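Local coordinates for protein superoxide dismutase [Mn], mitochondrial (Saccharomyces cerevisiae S288C, PDB 4F6E) that catalyses the dismutation of superoxide radicals to hydrogen peroxide and oxygen with one manganese ion per subunit, probably protecting mitochondria from oxidative damage, at residues H31-V35 and G77-C82; P99-L103 and A198-D203; H81-N87 and P163-D168. The protein carries 2 engineered substitutions. All coordinates share one frame; numbering follows the deposited sequence.

Contact 1: H31-V35 and G77-C82; sequences HQTYV and GFTNHC. With MN (manganese (II) ion), chain E.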
# COMPACT_ATOMS: atom_id res chain seq x y z
N HIS A 31 -23.79 1.64 -4.12
CA HIS A 31 -23.41 1.74 -5.52
C HIS A 31 -23.66 3.15 -6.04
O HIS A 31 -22.85 3.67 -6.79
CB HIS A 31 -24.13 0.69 -6.37
CG HIS A 31 -23.47 0.42 -7.68
ND1 HIS A 31 -23.96 -0.49 -8.59
CD2 HIS A 31 -22.35 0.95 -8.24
CE1 HIS A 31 -23.18 -0.51 -9.65
NE2 HIS A 31 -22.19 0.35 -9.47
N GLN A 32 -24.75 3.77 -5.62
CA GLN A 32 -25.05 5.14 -6.04
C GLN A 32 -23.95 6.12 -5.60
O GLN A 32 -23.61 7.04 -6.34
CB GLN A 32 -26.41 5.60 -5.51
CG GLN A 32 -26.79 7.00 -5.99
CD GLN A 32 -27.08 7.04 -7.48
OE1 GLN A 32 -27.96 6.34 -7.97
NE2 GLN A 32 -26.33 7.86 -8.21
N THR A 33 -23.41 5.91 -4.41
CA THR A 33 -22.33 6.77 -3.92
C THR A 33 -21.11 6.71 -4.84
O THR A 33 -20.50 7.74 -5.15
CB THR A 33 -21.96 6.43 -2.48
OG1 THR A 33 -23.07 6.73 -1.62
CG2 THR A 33 -20.74 7.23 -2.03
N TYR A 34 -20.77 5.51 -5.30
CA TYR A 34 -19.65 5.37 -6.23
C TYR A 34 -19.96 6.00 -7.59
O TYR A 34 -19.09 6.60 -8.20
CB TYR A 34 -19.25 3.90 -6.41
CG TYR A 34 -18.85 3.25 -5.12
CD1 TYR A 34 -17.85 3.80 -4.32
CD2 TYR A 34 -19.49 2.11 -4.67
CE1 TYR A 34 -17.50 3.21 -3.12
CE2 TYR A 34 -19.14 1.51 -3.47
CZ TYR A 34 -18.14 2.07 -2.70
OH TYR A 34 -17.80 1.47 -1.51
N VAL A 35 -21.20 5.84 -8.07
CA VAL A 35 -21.63 6.52 -9.29
C VAL A 35 -21.40 8.03 -9.16
O VAL A 35 -20.76 8.65 -10.02
CB VAL A 35 -23.14 6.27 -9.57
CG1 VAL A 35 -23.68 7.27 -10.58
CG2 VAL A 35 -23.36 4.83 -10.04
N GLY A 77 -15.34 1.31 -7.39
CA GLY A 77 -16.61 1.00 -6.77
C GLY A 77 -17.72 0.86 -7.80
O GLY A 77 -18.57 -0.04 -7.72
N PHE A 78 -17.71 1.74 -8.80
CA PHE A 78 -18.69 1.64 -9.86
C PHE A 78 -18.53 0.33 -10.62
O PHE A 78 -19.50 -0.40 -10.83
CB PHE A 78 -18.58 2.83 -10.82
CG PHE A 78 -19.40 2.66 -12.07
CD1 PHE A 78 -20.77 2.76 -12.02
CD2 PHE A 78 -18.79 2.39 -13.28
CE1 PHE A 78 -21.54 2.60 -13.17
CE2 PHE A 78 -19.54 2.23 -14.43
CZ PHE A 78 -20.92 2.34 -14.37
N THR A 79 -17.30 0.03 -11.03
CA THR A 79 -17.03 -1.12 -11.88
C THR A 79 -17.29 -2.43 -11.14
O THR A 79 -17.94 -3.34 -11.68
CB THR A 79 -15.57 -1.09 -12.38
OG1 THR A 79 -15.36 0.10 -13.16
CG2 THR A 79 -15.27 -2.31 -13.25
N ASN A 80 -16.78 -2.53 -9.92
CA ASN A 80 -16.87 -3.78 -9.17
C ASN A 80 -18.30 -4.15 -8.87
O ASN A 80 -18.67 -5.32 -8.95
CB ASN A 80 -16.09 -3.71 -7.85
CG ASN A 80 -14.58 -3.80 -8.04
OD1 ASN A 80 -14.07 -4.35 -9.02
ND2 ASN A 80 -13.84 -3.26 -7.07
N HIS A 81 -19.13 -3.16 -8.53
CA HIS A 81 -20.54 -3.45 -8.26
C HIS A 81 -21.30 -3.81 -9.51
O HIS A 81 -22.18 -4.67 -9.46
CB HIS A 81 -21.22 -2.33 -7.46
CG HIS A 81 -20.73 -2.25 -6.06
ND1 HIS A 81 -19.58 -1.57 -5.71
CD2 HIS A 81 -21.19 -2.83 -4.93
CE1 HIS A 81 -19.38 -1.70 -4.41
NE2 HIS A 81 -20.34 -2.46 -3.92
N CYS A 82 -20.95 -3.21 -10.64
CA CYS A 82 -21.58 -3.63 -11.90
C CYS A 82 -21.29 -5.09 -12.18
O CYS A 82 -22.20 -5.85 -12.54
CB CYS A 82 -21.11 -2.78 -13.08
SG CYS A 82 -21.86 -1.13 -13.13
MN MN E . -20.22 -3.38 -1.91
O HOH W 1 -17.87 -3.07 -1.82

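Contact 2: P99-L103 and A198-D203; sequences PTGAL and ASRRFD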
# COMPACT_ATOMS: atom_id res chain seq x y z
N PRO A 99 -21.10 -23.92 -14.26
CA PRO A 99 -20.75 -23.42 -15.59
C PRO A 99 -20.65 -24.56 -16.58
O PRO A 99 -20.52 -25.72 -16.19
CB PRO A 99 -19.37 -22.81 -15.37
CG PRO A 99 -18.79 -23.59 -14.22
CD PRO A 99 -19.97 -23.84 -13.32
N THR A 100 -20.72 -24.22 -17.86
CA THR A 100 -20.54 -25.22 -18.91
C THR A 100 -19.48 -24.74 -19.88
O THR A 100 -18.82 -23.71 -19.66
CB THR A 100 -21.86 -25.51 -19.67
OG1 THR A 100 -22.41 -24.29 -20.17
CG2 THR A 100 -22.88 -26.19 -18.77
N GLY A 101 -19.30 -25.49 -20.96
CA GLY A 101 -18.38 -25.11 -22.01
C GLY A 101 -16.92 -25.06 -21.59
O GLY A 101 -16.47 -25.83 -20.73
N ALA A 102 -16.19 -24.14 -22.20
CA ALA A 102 -14.75 -24.02 -22.01
C ALA A 102 -14.39 -23.72 -20.54
O ALA A 102 -13.40 -24.24 -20.03
CB ALA A 102 -14.18 -22.95 -22.94
N LEU A 103 -15.20 -22.92 -19.87
CA LEU A 103 -14.91 -22.58 -18.48
C LEU A 103 -14.97 -23.81 -17.57
O LEU A 103 -14.12 -24.00 -16.70
CB LEU A 103 -15.88 -21.51 -17.96
CG LEU A 103 -15.70 -21.15 -16.48
CD1 LEU A 103 -14.27 -20.69 -16.18
CD2 LEU A 103 -16.70 -20.09 -16.05
N ALA A 198 -20.34 -15.96 -15.83
CA ALA A 198 -18.92 -16.30 -15.71
C ALA A 198 -18.37 -16.96 -16.98
O ALA A 198 -17.28 -16.61 -17.45
CB ALA A 198 -18.65 -17.17 -14.49
N SER A 199 -19.15 -17.89 -17.54
CA SER A 199 -18.76 -18.59 -18.77
C SER A 199 -18.69 -17.62 -19.93
O SER A 199 -17.77 -17.68 -20.75
CB SER A 199 -19.74 -19.72 -19.08
OG SER A 199 -19.73 -20.72 -18.07
N ARG A 200 -19.66 -16.71 -20.01
CA ARG A 200 -19.66 -15.68 -21.05
C ARG A 200 -18.42 -14.79 -20.99
O ARG A 200 -17.77 -14.52 -22.01
CB ARG A 200 -20.94 -14.83 -20.97
CG ARG A 200 -21.08 -13.85 -22.13
CD ARG A 200 -22.08 -12.73 -21.85
NE ARG A 200 -21.57 -11.79 -20.86
CZ ARG A 200 -20.63 -10.87 -21.11
NH1 ARG A 200 -20.11 -10.77 -22.33
NH2 ARG A 200 -20.22 -10.06 -20.15
N ARG A 201 -18.06 -14.35 -19.78
CA ARG A 201 -16.87 -13.54 -19.58
C ARG A 201 -15.60 -14.30 -19.96
O ARG A 201 -14.69 -13.75 -20.55
CB ARG A 201 -16.80 -13.08 -18.12
CG ARG A 201 -17.91 -12.16 -17.75
CD ARG A 201 -17.91 -11.90 -16.25
NE ARG A 201 -18.94 -10.95 -15.87
CZ ARG A 201 -19.23 -10.65 -14.60
NH1 ARG A 201 -18.58 -11.24 -13.61
NH2 ARG A 201 -20.17 -9.76 -14.33
N PHE A 202 -15.56 -15.58 -19.59
CA PHE A 202 -14.42 -16.43 -19.90
C PHE A 202 -14.20 -16.52 -21.41
O PHE A 202 -13.08 -16.37 -21.89
CB PHE A 202 -14.60 -17.83 -19.31
CG PHE A 202 -13.45 -18.75 -19.57
CD1 PHE A 202 -12.32 -18.70 -18.76
CD2 PHE A 202 -13.50 -19.67 -20.60
CE1 PHE A 202 -11.24 -19.54 -18.99
CE2 PHE A 202 -12.44 -20.53 -20.83
CZ PHE A 202 -11.31 -20.46 -20.02
N ASP A 203 -15.28 -16.73 -22.15
CA ASP A 203 -15.19 -16.87 -23.61
C ASP A 203 -14.82 -15.54 -24.24
O ASP A 203 -14.04 -15.48 -25.19
CB ASP A 203 -16.51 -17.37 -24.18
CG ASP A 203 -16.77 -18.83 -23.86
OD1 ASP A 203 -15.82 -19.50 -23.39
OD2 ASP A 203 -17.91 -19.32 -24.07
O HOH W 2 -17.08 -20.87 -21.25

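Contact 3: H81-N87 and P163-D168; sequences HCLFWEN and PLVAID. With MN (manganese (II) ion), chain E.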
# COMPACT_ATOMS: atom_id res chain seq x y z
N HIS A 81 -19.13 -3.16 -8.53
CA HIS A 81 -20.54 -3.45 -8.26
C HIS A 81 -21.30 -3.81 -9.51
O HIS A 81 -22.18 -4.67 -9.46
CB HIS A 81 -21.22 -2.33 -7.46
CG HIS A 81 -20.73 -2.25 -6.06
ND1 HIS A 81 -19.58 -1.57 -5.71
CD2 HIS A 81 -21.19 -2.83 -4.93
CE1 HIS A 81 -19.38 -1.70 -4.41
NE2 HIS A 81 -20.34 -2.46 -3.92
N CYS A 82 -20.95 -3.21 -10.64
CA CYS A 82 -21.58 -3.63 -11.90
C CYS A 82 -21.29 -5.09 -12.18
O CYS A 82 -22.20 -5.85 -12.54
CB CYS A 82 -21.11 -2.78 -13.08
SG CYS A 82 -21.86 -1.13 -13.13
N LEU A 83 -20.04 -5.51 -11.98
CA LEU A 83 -19.67 -6.91 -12.19
C LEU A 83 -20.45 -7.82 -11.24
O LEU A 83 -20.95 -8.87 -11.64
CB LEU A 83 -18.17 -7.12 -11.99
CG LEU A 83 -17.26 -6.44 -13.03
CD1 LEU A 83 -15.81 -6.44 -12.60
CD2 LEU A 83 -17.40 -7.12 -14.38
N PHE A 84 -20.53 -7.39 -9.98
CA PHE A 84 -21.17 -8.16 -8.91
C PHE A 84 -22.61 -8.46 -9.27
O PHE A 84 -23.02 -9.62 -9.26
CB PHE A 84 -21.07 -7.36 -7.61
CG PHE A 84 -21.48 -8.11 -6.37
CD1 PHE A 84 -20.91 -9.33 -6.06
CD2 PHE A 84 -22.41 -7.56 -5.49
CE1 PHE A 84 -21.27 -10.01 -4.90
CE2 PHE A 84 -22.77 -8.23 -4.33
CZ PHE A 84 -22.20 -9.46 -4.03
N TRP A 85 -23.39 -7.44 -9.61
CA TRP A 85 -24.81 -7.70 -9.89
C TRP A 85 -24.97 -8.65 -11.06
O TRP A 85 -25.88 -9.47 -11.07
CB TRP A 85 -25.62 -6.43 -10.17
CG TRP A 85 -25.41 -5.29 -9.21
CD1 TRP A 85 -25.15 -3.99 -9.56
CD2 TRP A 85 -25.47 -5.31 -7.78
NE1 TRP A 85 -25.03 -3.21 -8.44
CE2 TRP A 85 -25.21 -3.99 -7.33
CE3 TRP A 85 -25.68 -6.31 -6.82
CZ2 TRP A 85 -25.17 -3.65 -5.98
CZ3 TRP A 85 -25.65 -5.97 -5.48
CH2 TRP A 85 -25.40 -4.65 -5.07
N GLU A 86 -24.10 -8.53 -12.06
CA GLU A 86 -24.21 -9.36 -13.25
C GLU A 86 -23.81 -10.81 -13.01
O GLU A 86 -24.25 -11.70 -13.75
CB GLU A 86 -23.42 -8.76 -14.43
CG GLU A 86 -24.10 -7.54 -15.05
CD GLU A 86 -25.35 -7.89 -15.85
OE1 GLU A 86 -25.31 -8.84 -16.67
OE2 GLU A 86 -26.38 -7.20 -15.67
N ASN A 87 -23.00 -11.07 -11.98
CA ASN A 87 -22.70 -12.46 -11.65
C ASN A 87 -23.48 -13.04 -10.47
O ASN A 87 -23.06 -14.03 -9.87
CB ASN A 87 -21.17 -12.81 -11.63
CG ASN A 87 -20.36 -12.10 -10.53
OD1 ASN A 87 -19.36 -11.43 -10.84
ND2 ASN A 87 -20.73 -12.30 -9.26
N PRO A 163 -12.11 -10.36 -15.00
CA PRO A 163 -12.97 -10.87 -13.92
C PRO A 163 -14.06 -11.79 -14.46
O PRO A 163 -14.73 -11.47 -15.44
CB PRO A 163 -13.57 -9.59 -13.32
CG PRO A 163 -13.50 -8.57 -14.43
CD PRO A 163 -12.25 -8.91 -15.22
N LEU A 164 -14.20 -12.95 -13.82
CA LEU A 164 -15.22 -13.93 -14.21
C LEU A 164 -16.30 -13.96 -13.13
O LEU A 164 -17.50 -13.93 -13.44
CB LEU A 164 -14.60 -15.32 -14.38
CG LEU A 164 -13.37 -15.43 -15.28
CD1 LEU A 164 -12.96 -16.88 -15.40
CD2 LEU A 164 -13.65 -14.83 -16.67
N VAL A 165 -15.87 -14.03 -11.87
CA VAL A 165 -16.79 -13.93 -10.73
C VAL A 165 -16.20 -12.95 -9.74
O VAL A 165 -15.05 -13.10 -9.30
CB VAL A 165 -17.03 -15.29 -10.04
CG1 VAL A 165 -17.99 -15.13 -8.84
CG2 VAL A 165 -17.61 -16.29 -11.04
N ALA A 166 -16.97 -11.92 -9.40
CA ALA A 166 -16.58 -10.97 -8.36
C ALA A 166 -17.42 -11.24 -7.11
O ALA A 166 -18.64 -11.33 -7.21
CB ALA A 166 -16.80 -9.55 -8.86
N ILE A 167 -16.77 -11.37 -5.95
CA ILE A 167 -17.49 -11.52 -4.68
C ILE A 167 -17.08 -10.40 -3.73
O ILE A 167 -15.91 -10.22 -3.41
CB ILE A 167 -17.21 -12.88 -4.00
CG1 ILE A 167 -17.54 -14.04 -4.95
CG2 ILE A 167 -17.99 -12.99 -2.68
CD1 ILE A 167 -19.01 -14.17 -5.31
N ASP A 168 -18.07 -9.62 -3.30
CA ASP A 168 -17.86 -8.48 -2.42
C ASP A 168 -17.65 -8.94 -0.98
O ASP A 168 -18.49 -9.65 -0.42
CB ASP A 168 -19.10 -7.58 -2.51
CG ASP A 168 -18.90 -6.22 -1.91
OD1 ASP A 168 -17.82 -5.89 -1.37
OD2 ASP A 168 -19.89 -5.47 -1.98
MN MN E . -20.22 -3.38 -1.91
O HOH W 1 -17.87 -3.07 -1.82

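Contact 1: H31-V35 and G77-C82
His81 meets both His31 and Tyr34 along its length, from CB to the metal-binding tip. Its CB lies over the centre of the His31 ring, 3.3 Å from the centroid and almost on the ring normal, a close CH-pi contact. The ring of His81 then rises beside the backbone N (chi1 -70°), which brings ND1 back over its own helix to donate to Gly77 O at 2.7 Å (158° at the hydrogen). That bond lies near the ring plane and fixes the rotation of the imidazole. His81 CE1 touches Tyr34 CE2 at 3.4 Å; the two rings are nearly parallel but slid apart, with little overlap. Finally His81 NE2 binds manganese at 2.2 Å. A side chain at Gly77 would collide with the Tyr34 ring, consistent with a glycine here; Gly77 CA sits over one face of that ring, 3.8 Å from the centroid. His31 fills a hole formed by Gly77, Phe78, His81 and Cys82. His31 NE2 donates to Phe78 O at 3.1 Å, a bent bond (139°) on a carbonyl lone pair, while ND1 is paired with Trp85 NE1. Val35 CG2 adds apolar contact to Phe78 CD1 at 3.9 Å. This aromatic cluster is characteristic of the helical hairpin domain of iron/manganese superoxide dismutases, where, as in relatives, a histidine and a tyrosine form a second shell beside the metal.

Contact 2: P99-L103 and A198-D203
The Phe202 ring takes Leu103 over one face and Ala102 at its edge. Leu103 CA stands 4.1 Å from the Phe202 centroid, offset toward the rim in a CH-pi contact, and Leu103 CD1 reaches over the same face to Phe202 CD1 at 3.8 Å. Near the ring plane, Ala102 CB meets Phe202 CE2 at 3.7 Å. Leu146 and Leu164 also touch this ring, so it belongs to an apolar cluster, and an alanine in place of Phe202 would probably open a gap beneath Leu103 and deprive Ala102 CB of its aromatic neighbour. The other methyl of Leu103 faces the start of the helical segment: with CG extended away from the backbone N (chi1 177°), CD2 arrives 3.8 Å from Ala198 CB. In the C-terminal domain of the iron/manganese superoxide dismutase fold, this contact lays the loop before helix 107-111 along helix 198-204, its centre about 17 Å from the centre of the chain and away from the metal. No direct hydrogen bond joins the segments. Instead one water bridges them, accepting from Leu103 N at 3.1 Å and donating to Asp203 OD1 at 2.8 Å, beside the exposed Ala102 and Asp203. Pro99 CB packs on Ser199 OG at 3.4 Å, a hydroxyl whose hydrogen-bond partner is Trp195 O, just before helix 198-204.

Contact 3: H81-N87 and P163-D168
Asn87 and Ala166 form the tightest part of this contact. The carboxamide meets the backbone of the strand with two nearly straight hydrogen bonds: Ala166 N donates to Asn87 OD1 at 2.8 Å (174°), coming from above the amide plane, and Asn87 ND2 donates to Ala166 O at 3.1 Å (164°). A first torsion of 65°, with CG between the backbone N and the carbonyl carbon, turns the amide toward the strand just where the helix ends. The amide oxygen also lies near Leu83 O, a second acceptor; Arg201 donates to both through NH1 and NH2, which probably offsets their repulsion. Phe84 continues the close packing. Ala166 O lies in plane at the edge of the Phe84 ring, 3.2 Å from Phe84 CD1, while Asp168 CB lies over one face, 4.0 Å from the ring centroid.

The flank of Leu83 is apolar and less tightly gripped, since no polar bond holds it. Leu83 CD1 touches Pro163 CG at an ordinary 3.6 Å, and the loose point is Leu83 CB, which stays 4.2 Å from Ala166 CB. This flank is buried rather than open to solvent, and Pro163 is next to Arg62 of the second subunit. Just beyond it, Leu164 and Val165 form a classic beta bulge opposite Ile136.

At the other end, Asp168 OD2 binds manganese at 2.1 Å, its carboxylate nearly perpendicular to the His81 ring. OD1 takes a hydrogen bond from the metal-bound water, and Trp170 is a further polar partner of this carboxylate. With His26 and His172 completing the protein ligands, the arrangement is the metal site of iron/manganese superoxide dismutases, built where the helical hairpin domain meets the C-terminal domain.

How the contacts relate
Contacts 1 and 3 are fully buried and use overlapping parts of helix 74-86, sharing His81, Cys82 and the manganese; both also border the second subunit. Contact 1 stays within the helical hairpin domain and relies on aromatic rings, whereas contact 3 joins that domain to the sheet and relies on amide-to-backbone bonds and a carboxylate ligand. Contact 2 lies nearer the surface, within the C-terminal domain, and combines apolar packing with a bridging water. Direct links tie the three in sequence: a histidine–tryptophan bond joins contacts 1 and 3, and Arg201 of contact 2, turned away from the loop, bonds Leu164 O as well as Asn87 of contact 3.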